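Local coordinates for protein 8-demethyl-8-aminoriboflavin-5'-phosphate synthase (Streptomyces davawensis JCM 4913, PDB 5MJI) that catalyses the replacement of the C-8 methyl group of FMN by an amino group, with glutamate as donor, on the way to the antibiotic roseoflavin, at residues A[6-11]-A[77-82]; A[22-27]-A[130-135]. All coordinates share one frame; numbering follows the deposited sequence.

Contact 1. Residues A[6-11]-A[77-82]; sequences LILNTT and EKIREA. With 7O6 ([(2~{S},3~{R},4~{R})-5-[8-methanoyl-7-methyl-2,4-bis(oxidanylidene)-1~{H}-benzo[g]pteridin-10-ium-10-yl]-2,3,4-tris(oxidanyl)pentyl] dihydrogen phosphate), chain B.
L6 meets the last turn of helix 72-81 with two different parts of its side chain. Its CG lies anti to the backbone N (chi1 175°), which carries the CD2 branch across to the helix, where it crosses the I79 side chain at a slant and comes within 3.7 Å of I79 CG1. L6 CD2 also rests against the backbone of K78 and lies 4.0 Å from K78 CB; the rest of that lysine leads off to a salt bridge with E40. Nearer the main chain, L6 CB and A82 CB face each other at 3.5 Å, a tight fit at the point where the chain leaves the helix. Two residues further along the strand, L8 adds a looser touch, its CD1 lying 4.4 Å from CD1 of I79. No hydrogen bond joins the segments, so their union is apolar. Beyond the strand, N9 OD1 takes the T11 backbone N-H at 3.0 Å in an Asx turn, and T11 OG1 donates to phosphate oxygen O3 of the bound 8-formyl flavin 7O6 at 2.6 Å. A helix on an inner strand of a parallel sheet, with a phosphate-binding loop at the strand's C-terminal end, is characteristic of flavodoxin-like FMN reductases.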
ATOM      1  N   LEU A   6      21.378   6.153  14.280  1.00 40.81           N
ATOM      2  CA  LEU A   6      21.723   6.743  12.997  1.00 38.73           C
ATOM      3  C   LEU A   6      20.436   7.202  12.323  1.00 38.74           C
ATOM      4  O   LEU A   6      19.546   6.385  12.059  1.00 40.11           O
ATOM      5  CB  LEU A   6      22.473   5.737  12.127  1.00 35.38           C
ATOM      6  CG  LEU A   6      22.796   6.203  10.706  1.00 35.84           C
ATOM      7  CD1 LEU A   6      23.833   7.328  10.716  1.00 36.06           C
ATOM      8  CD2 LEU A   6      23.263   5.019   9.881  1.00 37.49           C
ATOM      9  N   ILE A   7      20.337   8.501  12.047  1.00 38.80           N
ATOM     10  CA  ILE A   7      19.165   9.091  11.397  1.00 35.56           C
ATOM     11  C   ILE A   7      19.539   9.487   9.977  1.00 39.38           C
ATOM     12  O   ILE A   7      20.447  10.302   9.771  1.00 40.77           O
ATOM     13  CB  ILE A   7      18.640  10.308  12.165  1.00 37.04           C
ATOM     14  CG1 ILE A   7      18.440   9.944  13.634  1.00 37.54           C
ATOM     15  CG2 ILE A   7      17.335  10.829  11.508  1.00 38.45           C
ATOM     16  CD1 ILE A   7      18.076  11.136  14.498  1.00 44.81           C
ATOM     17  N   LEU A   8      18.827   8.924   8.998  1.00 36.39           N
ATOM     18  CA  LEU A   8      19.103   9.156   7.585  1.00 35.84           C
ATOM     19  C   LEU A   8      18.029  10.080   7.025  1.00 37.99           C
ATOM     20  O   LEU A   8      16.872   9.672   6.875  1.00 36.74           O
ATOM     21  CB  LEU A   8      19.128   7.843   6.810  1.00 36.27           C
ATOM     22  CG  LEU A   8      20.139   6.789   7.263  1.00 38.53           C
ATOM     23  CD1 LEU A   8      20.110   5.608   6.306  1.00 34.32           C
ATOM     24  CD2 LEU A   8      21.532   7.406   7.338  1.00 40.86           C
ATOM     25  N   ASN A   9      18.407  11.322   6.731  1.00 35.63           N
ATOM     26  CA  ASN A   9      17.536  12.252   6.022  1.00 34.49           C
ATOM     27  C   ASN A   9      17.646  11.952   4.527  1.00 38.99           C
ATOM     28  O   ASN A   9      18.706  12.147   3.925  1.00 37.59           O
ATOM     29  CB  ASN A   9      17.933  13.693   6.334  1.00 37.86           C
ATOM     30  CG  ASN A   9      16.994  14.707   5.696  1.00 41.10           C
ATOM     31  OD1 ASN A   9      16.245  14.371   4.781  1.00 35.01           O
ATOM     32  ND2 ASN A   9      17.019  15.954   6.189  1.00 37.36           N
ATOM     33  N   THR A  10      16.556  11.475   3.919  1.00 35.66           N
ATOM     34  CA  THR A  10      16.574  11.055   2.521  1.00 35.22           C
ATOM     35  C   THR A  10      15.905  12.076   1.596  1.00 34.09           C
ATOM     36  O   THR A  10      15.394  11.721   0.528  1.00 32.87           O
ATOM     37  CB  THR A  10      15.944   9.670   2.389  1.00 39.22           C
ATOM     38  OG1 THR A  10      14.577   9.709   2.823  1.00 34.15           O
ATOM     39  CG2 THR A  10      16.730   8.640   3.256  1.00 31.88           C
ATOM     40  N   THR A  11      15.941  13.353   1.978  1.00 34.00           N
ATOM     41  CA  THR A  11      15.535  14.435   1.091  1.00 36.83           C
ATOM     42  C   THR A  11      16.314  14.381  -0.226  1.00 35.66           C
ATOM     43  O   THR A  11      17.453  13.911  -0.285  1.00 36.40           O
ATOM     44  CB  THR A  11      15.764  15.787   1.778  1.00 35.26           C
ATOM     45  OG1 THR A  11      15.302  16.844   0.931  1.00 37.80           O
ATOM     46  CG2 THR A  11      17.259  16.009   2.060  1.00 34.12           C
ATOM     47  N   GLU A  77      28.703   0.783   6.768  1.00 41.72           N
ATOM     48  CA  GLU A  77      29.341   0.510   8.047  1.00 46.25           C
ATOM     49  C   GLU A  77      28.655   1.276   9.178  1.00 44.96           C
ATOM     50  O   GLU A  77      28.492   0.741  10.278  1.00 47.68           O
ATOM     51  CB  GLU A  77      30.835   0.832   7.977  1.00 48.01           C
ATOM     52  CG  GLU A  77      31.662   0.091   9.027  1.00 59.12           C
ATOM     53  CD  GLU A  77      31.405  -1.425   9.044  1.00 68.51           C
ATOM     54  OE1 GLU A  77      31.343  -2.004  10.154  1.00 70.24           O
ATOM     55  OE2 GLU A  77      31.270  -2.042   7.955  1.00 68.03           O
ATOM     56  N   LYS A  78      28.228   2.517   8.925  1.00 41.25           N
ATOM     57  CA  LYS A  78      27.469   3.244   9.941  1.00 41.73           C
ATOM     58  C   LYS A  78      26.155   2.540  10.267  1.00 45.47           C
ATOM     59  O   LYS A  78      25.764   2.455  11.436  1.00 41.45           O
ATOM     60  CB  LYS A  78      27.207   4.679   9.486  1.00 44.77           C
ATOM     61  CG  LYS A  78      28.463   5.543   9.524  1.00 48.90           C
ATOM     62  CD  LYS A  78      28.188   6.984   9.181  1.00 50.59           C
ATOM     63  CE  LYS A  78      29.440   7.834   9.418  1.00 52.37           C
ATOM     64  NZ  LYS A  78      29.964   7.640  10.813  1.00 51.40           N
ATOM     65  N   ILE A  79      25.466   2.015   9.249  1.00 39.01           N
ATOM     66  CA  ILE A  79      24.224   1.283   9.486  1.00 38.46           C
ATOM     67  C   ILE A  79      24.494   0.036  10.314  1.00 41.92           C
ATOM     68  O   ILE A  79      23.765  -0.270  11.264  1.00 40.86           O
ATOM     69  CB  ILE A  79      23.539   0.942   8.146  1.00 42.01           C
ATOM     70  CG1 ILE A  79      23.102   2.230   7.426  1.00 40.10           C
ATOM     71  CG2 ILE A  79      22.358  -0.004   8.367  1.00 34.67           C
ATOM     72  CD1 ILE A  79      22.701   2.013   5.976  1.00 42.66           C
ATOM     73  N   ARG A  80      25.561  -0.688   9.985  1.00 41.13           N
ATOM     74  CA  ARG A  80      25.903  -1.893  10.732  1.00 43.12           C
ATOM     75  C   ARG A  80      26.238  -1.597  12.186  1.00 41.25           C
ATOM     76  O   ARG A  80      25.992  -2.440  13.057  1.00 41.70           O
ATOM     77  CB  ARG A  80      27.085  -2.598  10.076  1.00 43.87           C
ATOM     78  CG  ARG A  80      26.741  -3.469   8.891  1.00 46.51           C
ATOM     79  CD  ARG A  80      28.049  -3.969   8.314  1.00 59.89           C
ATOM     80  NE  ARG A  80      27.897  -4.889   7.197  1.00 63.02           N
ATOM     81  CZ  ARG A  80      28.715  -4.907   6.150  1.00 65.92           C
ATOM     82  NH1 ARG A  80      28.526  -5.784   5.168  1.00 61.07           N
ATOM     83  NH2 ARG A  80      29.719  -4.029   6.084  1.00 60.51           N
ATOM     84  N   GLU A  81      26.813  -0.435  12.476  1.00 42.41           N
ATOM     85  CA  GLU A  81      27.194  -0.158  13.854  1.00 49.30           C
ATOM     86  C   GLU A  81      26.096   0.528  14.657  1.00 50.88           C
ATOM     87  O   GLU A  81      26.161   0.520  15.891  1.00 49.25           O
ATOM     88  CB  GLU A  81      28.468   0.691  13.910  1.00 50.24           C
ATOM     89  CG  GLU A  81      28.304   2.067  13.318  1.00 61.02           C
ATOM     90  CD  GLU A  81      29.329   3.106  13.833  1.00 72.02           C
ATOM     91  OE1 GLU A  81      29.348   4.241  13.300  1.00 72.22           O
ATOM     92  OE2 GLU A  81      30.099   2.797  14.772  1.00 76.72           O
ATOM     93  N   ALA A  82      25.092   1.110  14.001  1.00 42.40           N
ATOM     94  CA  ALA A  82      24.024   1.798  14.716  1.00 42.06           C
ATOM     95  C   ALA A  82      23.044   0.781  15.301  1.00 42.67           C
ATOM     96  O   ALA A  82      22.634  -0.164  14.617  1.00 42.89           O
ATOM     97  CB  ALA A  82      23.297   2.766  13.781  1.00 42.58           C
TER
HETATM   98  C6  7O6 B 301       5.782  15.372  -3.054  1.00 34.04           C
HETATM   99  C5  7O6 B 301       5.513  16.814  -1.037  1.00 32.62           C
HETATM  100  C4  7O6 B 301       6.449  16.563   0.179  1.00 41.66           C
HETATM  101  C3  7O6 B 301       7.848  17.143   0.030  1.00 45.28           C
HETATM  102  C2  7O6 B 301       8.332  17.650   1.381  1.00 47.43           C
HETATM  103  C1  7O6 B 301       9.824  17.833   1.187  1.00 37.29           C
HETATM  104  O1  7O6 B 301      12.393  19.335   2.230  1.00 38.79           O
HETATM  105  P1  7O6 B 301      12.138  17.898   2.218  1.00 37.72           P
HETATM  106  O2  7O6 B 301      12.871  17.345   3.356  1.00 36.75           O
HETATM  107  O3  7O6 B 301      12.712  17.357   0.993  1.00 35.30           O
HETATM  108  O4  7O6 B 301      10.525  17.581   2.357  1.00 41.43           O
HETATM  109  O5  7O6 B 301       8.100  16.732   2.411  1.00 43.96           O
HETATM  110  O6  7O6 B 301       8.005  18.174  -0.919  1.00 51.58           O
HETATM  111  O7  7O6 B 301       6.690  15.222   0.550  1.00 37.10           O
HETATM  112  N1  7O6 B 301       5.154  15.630  -1.812  1.00 36.05           N
HETATM  113  C7  7O6 B 301       6.771  16.214  -3.547  1.00 39.61           C
HETATM  114  C8  7O6 B 301       7.365  15.907  -4.763  1.00 41.02           C
HETATM  115  C9  7O6 B 301       8.454  16.840  -5.305  1.00 46.07           C
HETATM  116  C10 7O6 B 301       7.026  14.790  -5.510  1.00 38.18           C
HETATM  117  C11 7O6 B 301       7.734  14.495  -6.846  1.00 35.97           C
HETATM  118  C12 7O6 B 301       6.043  13.948  -5.016  1.00 38.94           C
HETATM  119  C13 7O6 B 301       5.421  14.231  -3.789  1.00 37.16           C
HETATM  120  N2  7O6 B 301       4.466  13.363  -3.362  1.00 35.91           N
HETATM  121  C14 7O6 B 301       4.156  14.750  -1.383  1.00 33.62           C
HETATM  122  N3  7O6 B 301       3.557  15.034  -0.213  1.00 36.71           N
HETATM  123  C15 7O6 B 301       3.860  13.633  -2.179  1.00 37.95           C
HETATM  124  C16 7O6 B 301       2.809  12.685  -1.681  1.00 33.23           C
HETATM  125  O8  7O6 B 301       2.464  11.552  -2.400  1.00 38.84           O
HETATM  126  N4  7O6 B 301       2.176  12.953  -0.460  1.00 36.56           N
HETATM  127  C17 7O6 B 301       2.522  14.121   0.286  1.00 31.90           C
HETATM  128  O9  7O6 B 301       1.887  14.408   1.481  1.00 37.09           O
HETATM  129  O10 7O6 B 301       9.105  17.442  -4.521  1.00 51.49           O

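Contact 2. Residues A[22-27]-A[130-135]. With 7O6 ([(2~{S},3~{R},4~{R})-5-[8-methanoyl-7-methyl-2,4-bis(oxidanylidene)-1~{H}-benzo[g]pteridin-10-ium-10-yl]-2,3,4-tris(oxidanyl)pentyl] dihydrogen phosphate), chain B.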
ATOM      1  N   GLN A  22      14.083  17.749   7.891  1.00 39.84           N
ATOM      2  CA  GLN A  22      15.100  18.046   8.894  1.00 38.23           C
ATOM      3  C   GLN A  22      14.478  18.594  10.173  1.00 40.01           C
ATOM      4  O   GLN A  22      15.007  18.363  11.264  1.00 38.25           O
ATOM      5  CB  GLN A  22      16.113  19.036   8.315  1.00 41.09           C
ATOM      6  CG  GLN A  22      17.363  19.278   9.151  1.00 41.00           C
ATOM      7  CD  GLN A  22      18.187  18.021   9.386  1.00 43.35           C
ATOM      8  OE1 GLN A  22      18.355  17.180   8.491  1.00 47.74           O
ATOM      9  NE2 GLN A  22      18.707  17.886  10.601  1.00 42.58           N
ATOM     10  N   GLY A  23      13.345  19.300  10.060  1.00 38.75           N
ATOM     11  CA  GLY A  23      12.702  19.851  11.246  1.00 38.87           C
ATOM     12  C   GLY A  23      12.286  18.785  12.244  1.00 38.79           C
ATOM     13  O   GLY A  23      12.434  18.962  13.450  1.00 41.19           O
ATOM     14  N   LEU A  24      11.765  17.659  11.757  1.00 41.52           N
ATOM     15  CA  LEU A  24      11.454  16.560  12.667  1.00 40.40           C
ATOM     16  C   LEU A  24      12.729  15.947  13.238  1.00 38.99           C
ATOM     17  O   LEU A  24      12.770  15.554  14.411  1.00 40.58           O
ATOM     18  CB  LEU A  24      10.622  15.491  11.944  1.00 37.27           C
ATOM     19  CG  LEU A  24       9.164  15.802  11.554  1.00 35.59           C
ATOM     20  CD1 LEU A  24       9.062  16.459  10.196  1.00 40.92           C
ATOM     21  CD2 LEU A  24       8.329  14.514  11.596  1.00 36.93           C
ATOM     22  N   ILE A  25      13.761  15.809  12.405  1.00 37.24           N
ATOM     23  CA  ILE A  25      15.046  15.323  12.890  1.00 39.35           C
ATOM     24  C   ILE A  25      15.568  16.220  14.005  1.00 42.78           C
ATOM     25  O   ILE A  25      16.110  15.735  15.004  1.00 38.70           O
ATOM     26  CB  ILE A  25      16.052  15.233  11.731  1.00 40.01           C
ATOM     27  CG1 ILE A  25      15.574  14.216  10.689  1.00 38.93           C
ATOM     28  CG2 ILE A  25      17.455  14.891  12.262  1.00 36.24           C
ATOM     29  CD1 ILE A  25      16.485  14.128   9.486  1.00 36.00           C
ATOM     30  N   ASP A  26      15.407  17.539  13.856  1.00 39.59           N
ATOM     31  CA  ASP A  26      15.922  18.460  14.865  1.00 43.99           C
ATOM     32  C   ASP A  26      15.218  18.279  16.201  1.00 44.17           C
ATOM     33  O   ASP A  26      15.801  18.576  17.250  1.00 43.90           O
ATOM     34  CB  ASP A  26      15.786  19.907  14.388  1.00 38.34           C
ATOM     35  CG  ASP A  26      16.734  20.237  13.239  1.00 46.41           C
ATOM     36  OD1 ASP A  26      17.765  19.540  13.080  1.00 48.42           O
ATOM     37  OD2 ASP A  26      16.438  21.185  12.476  1.00 51.47           O
ATOM     38  N   LYS A  27      13.968  17.806  16.192  1.00 43.71           N
ATOM     39  CA  LYS A  27      13.309  17.479  17.454  1.00 39.37           C
ATOM     40  C   LYS A  27      13.869  16.195  18.042  1.00 42.72           C
ATOM     41  O   LYS A  27      14.093  16.108  19.254  1.00 45.05           O
ATOM     42  CB  LYS A  27      11.795  17.338  17.262  1.00 39.03           C
ATOM     43  CG  LYS A  27      11.075  18.595  16.815  1.00 44.09           C
ATOM     44  CD  LYS A  27      10.967  19.616  17.953  1.00 50.19           C
ATOM     45  CE  LYS A  27      10.003  20.747  17.566  1.00 46.85           C
ATOM     46  NZ  LYS A  27       9.992  21.830  18.583  1.00 49.40           N
ATOM     47  N   LEU A 130      10.804   8.825  10.700  1.00 37.18           N
ATOM     48  CA  LEU A 130      10.329  10.200  10.672  1.00 37.46           C
ATOM     49  C   LEU A 130       9.892  10.467   9.245  1.00 39.01           C
ATOM     50  O   LEU A 130      10.632  10.156   8.308  1.00 42.06           O
ATOM     51  CB  LEU A 130      11.422  11.185  11.098  1.00 35.70           C
ATOM     52  CG  LEU A 130      11.885  11.087  12.558  1.00 36.28           C
ATOM     53  CD1 LEU A 130      13.102  11.995  12.795  1.00 34.23           C
ATOM     54  CD2 LEU A 130      10.747  11.466  13.502  1.00 35.35           C
ATOM     55  N   MET A 131       8.690  10.990   9.065  1.00 37.23           N
ATOM     56  CA  MET A 131       8.179  11.216   7.720  1.00 36.23           C
ATOM     57  C   MET A 131       7.575  12.608   7.626  1.00 37.48           C
ATOM     58  O   MET A 131       6.991  13.114   8.589  1.00 35.55           O
ATOM     59  CB  MET A 131       7.127  10.176   7.319  1.00 32.55           C
ATOM     60  CG  MET A 131       7.664   8.771   7.069  1.00 38.25           C
ATOM     61  SD  MET A 131       6.284   7.618   6.981  1.00 31.42           S
ATOM     62  CE  MET A 131       5.759   7.672   8.699  1.00 35.21           C
ATOM     63  N   CYS A 132       7.717  13.221   6.460  1.00 37.16           N
ATOM     64  CA  CYS A 132       7.159  14.541   6.232  1.00 34.91           C
ATOM     65  C   CYS A 132       6.501  14.558   4.862  1.00 35.39           C
ATOM     66  O   CYS A 132       7.148  14.212   3.872  1.00 38.14           O
ATOM     67  CB  CYS A 132       8.269  15.594   6.302  1.00 37.28           C
ATOM     68  SG  CYS A 132       7.634  17.183   6.540  1.00 47.41           S
ATOM     69  N   GLY A 133       5.227  14.951   4.802  1.00 37.14           N
ATOM     70  CA  GLY A 133       4.536  15.101   3.534  1.00 35.33           C
ATOM     71  C   GLY A 133       3.692  16.363   3.564  1.00 38.62           C
ATOM     72  O   GLY A 133       3.434  16.929   4.625  1.00 39.84           O
ATOM     73  N   ASN A 134       3.273  16.816   2.385  1.00 36.03           N
ATOM     74  CA  ASN A 134       2.403  17.986   2.366  1.00 34.77           C
ATOM     75  C   ASN A 134       0.969  17.646   2.768  1.00 36.27           C
ATOM     76  O   ASN A 134       0.258  18.526   3.256  1.00 37.33           O
ATOM     77  CB  ASN A 134       2.417  18.649   0.980  1.00 36.90           C
ATOM     78  CG  ASN A 134       3.746  19.365   0.684  1.00 39.16           C
ATOM     79  OD1 ASN A 134       4.682  19.304   1.483  1.00 37.42           O
ATOM     80  ND2 ASN A 134       3.829  20.029  -0.468  1.00 35.87           N
ATOM     81  N   GLU A 135       0.530  16.396   2.591  1.00 32.48           N
ATOM     82  CA  GLU A 135      -0.878  16.091   2.850  1.00 38.17           C
ATOM     83  C   GLU A 135      -1.158  14.639   3.216  1.00 36.26           C
ATOM     84  O   GLU A 135      -2.102  14.373   3.960  1.00 36.02           O
ATOM     85  CB  GLU A 135      -1.744  16.432   1.622  1.00 36.88           C
ATOM     86  CG  GLU A 135      -1.369  15.618   0.383  1.00 36.76           C
ATOM     87  CD  GLU A 135      -2.474  15.539  -0.657  1.00 40.18           C
ATOM     88  OE1 GLU A 135      -2.205  15.034  -1.764  1.00 42.76           O
ATOM     89  OE2 GLU A 135      -3.614  15.964  -0.372  1.00 39.77           O
TER
HETATM   90  C6  7O6 B 301       5.782  15.372  -3.054  1.00 34.04           C
HETATM   91  C5  7O6 B 301       5.513  16.814  -1.037  1.00 32.62           C
HETATM   92  C4  7O6 B 301       6.449  16.563   0.179  1.00 41.66           C
HETATM   93  C3  7O6 B 301       7.848  17.143   0.030  1.00 45.28           C
HETATM   94  C2  7O6 B 301       8.332  17.650   1.381  1.00 47.43           C
HETATM   95  C1  7O6 B 301       9.824  17.833   1.187  1.00 37.29           C
HETATM   96  O1  7O6 B 301      12.393  19.335   2.230  1.00 38.79           O
HETATM   97  P1  7O6 B 301      12.138  17.898   2.218  1.00 37.72           P
HETATM   98  O2  7O6 B 301      12.871  17.345   3.356  1.00 36.75           O
HETATM   99  O3  7O6 B 301      12.712  17.357   0.993  1.00 35.30           O
HETATM  100  O4  7O6 B 301      10.525  17.581   2.357  1.00 41.43           O
HETATM  101  O5  7O6 B 301       8.100  16.732   2.411  1.00 43.96           O
HETATM  102  O6  7O6 B 301       8.005  18.174  -0.919  1.00 51.58           O
HETATM  103  O7  7O6 B 301       6.690  15.222   0.550  1.00 37.10           O
HETATM  104  N1  7O6 B 301       5.154  15.630  -1.812  1.00 36.05           N
HETATM  105  C7  7O6 B 301       6.771  16.214  -3.547  1.00 39.61           C
HETATM  106  C8  7O6 B 301       7.365  15.907  -4.763  1.00 41.02           C
HETATM  107  C9  7O6 B 301       8.454  16.840  -5.305  1.00 46.07           C
HETATM  108  C10 7O6 B 301       7.026  14.790  -5.510  1.00 38.18           C
HETATM  109  C11 7O6 B 301       7.734  14.495  -6.846  1.00 35.97           C
HETATM  110  C12 7O6 B 301       6.043  13.948  -5.016  1.00 38.94           C
HETATM  111  C13 7O6 B 301       5.421  14.231  -3.789  1.00 37.16           C
HETATM  112  N2  7O6 B 301       4.466  13.363  -3.362  1.00 35.91           N
HETATM  113  C14 7O6 B 301       4.156  14.750  -1.383  1.00 33.62           C
HETATM  114  N3  7O6 B 301       3.557  15.034  -0.213  1.00 36.71           N
HETATM  115  C15 7O6 B 301       3.860  13.633  -2.179  1.00 37.95           C
HETATM  116  C16 7O6 B 301       2.809  12.685  -1.681  1.00 33.23           C
HETATM  117  O8  7O6 B 301       2.464  11.552  -2.400  1.00 38.84           O
HETATM  118  N4  7O6 B 301       2.176  12.953  -0.460  1.00 36.56           N
HETATM  119  C17 7O6 B 301       2.522  14.121   0.286  1.00 31.90           C
HETATM  120  O9  7O6 B 301       1.887  14.408   1.481  1.00 37.09           O
HETATM  121  O10 7O6 B 301       9.105  17.442  -4.521  1.00 51.49           O
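L130 opens the strand's side of the contact by sending CD1 against helix 20-34, where it lies 3.9 Å from both I25 CA and I25 CG1. Because L130 CG stands anti to its own carbonyl carbon (chi1 -66°), the isobutyl group slants across the I25 side chain, while CD2 approaches L24 CB at 4.3 Å. The side chain of M131 is directed to the other face of the sheet, toward T89, yet M131 takes part through its backbone, L24 CD2 lying 3.6 Å from M131 O. C132 turns back to the helix, and its SG meets the other leucine branch, L24 CD1, at 4.0 Å. The two L24 methyls thus divide between consecutive residues, CD2 on the M131 backbone and CD1 on C132. This is a helix running roughly antiparallel over an inner strand, the short segments at 148°, as in the layered alpha/beta sandwich of flavodoxin-like proteins, whose strands deliver cofactor-binding loops at their C-terminal ends. G133 begins such a loop, passing so close to flavin O9 that a CB would collide with it. N134 lays its amide along the ribityl chain, CG 3.5 Å from C5 of 7O6, and T170 O accepts from its ND2. E135 N then gives O9 a nearly straight hydrogen bond (2.7 Å, 165°), while its carboxylate has OE1 hydrogen-bonded to Y240 OH of one neighbouring subunit and OE2 to Y163 OH of another.

How the contacts relate
Contacts 1 and 2 lie with their centres 16 Å apart and illustrate how one parallel sheet can be clothed on both faces while the C-terminal ends of its strands hold a single ligand. Strand 4-9 and helix 20-34 follow each other in the chain, and the two contacts meet directly there: N9 ND2 is 2.9 Å from Q22 OE1, a probable hydrogen bond, and N9 CB packs on I25 CD1 at 3.5 Å. I7 CG2 also rests on I25 CG1, at 3.9 Å. Both contacts converge on 7O6 but bind different parts of it: T11 the phosphate, E135 N the pyrimidine O9, with N134 along the ribityl chain; S19 and Q20 also hydrogen-bond to 7O6.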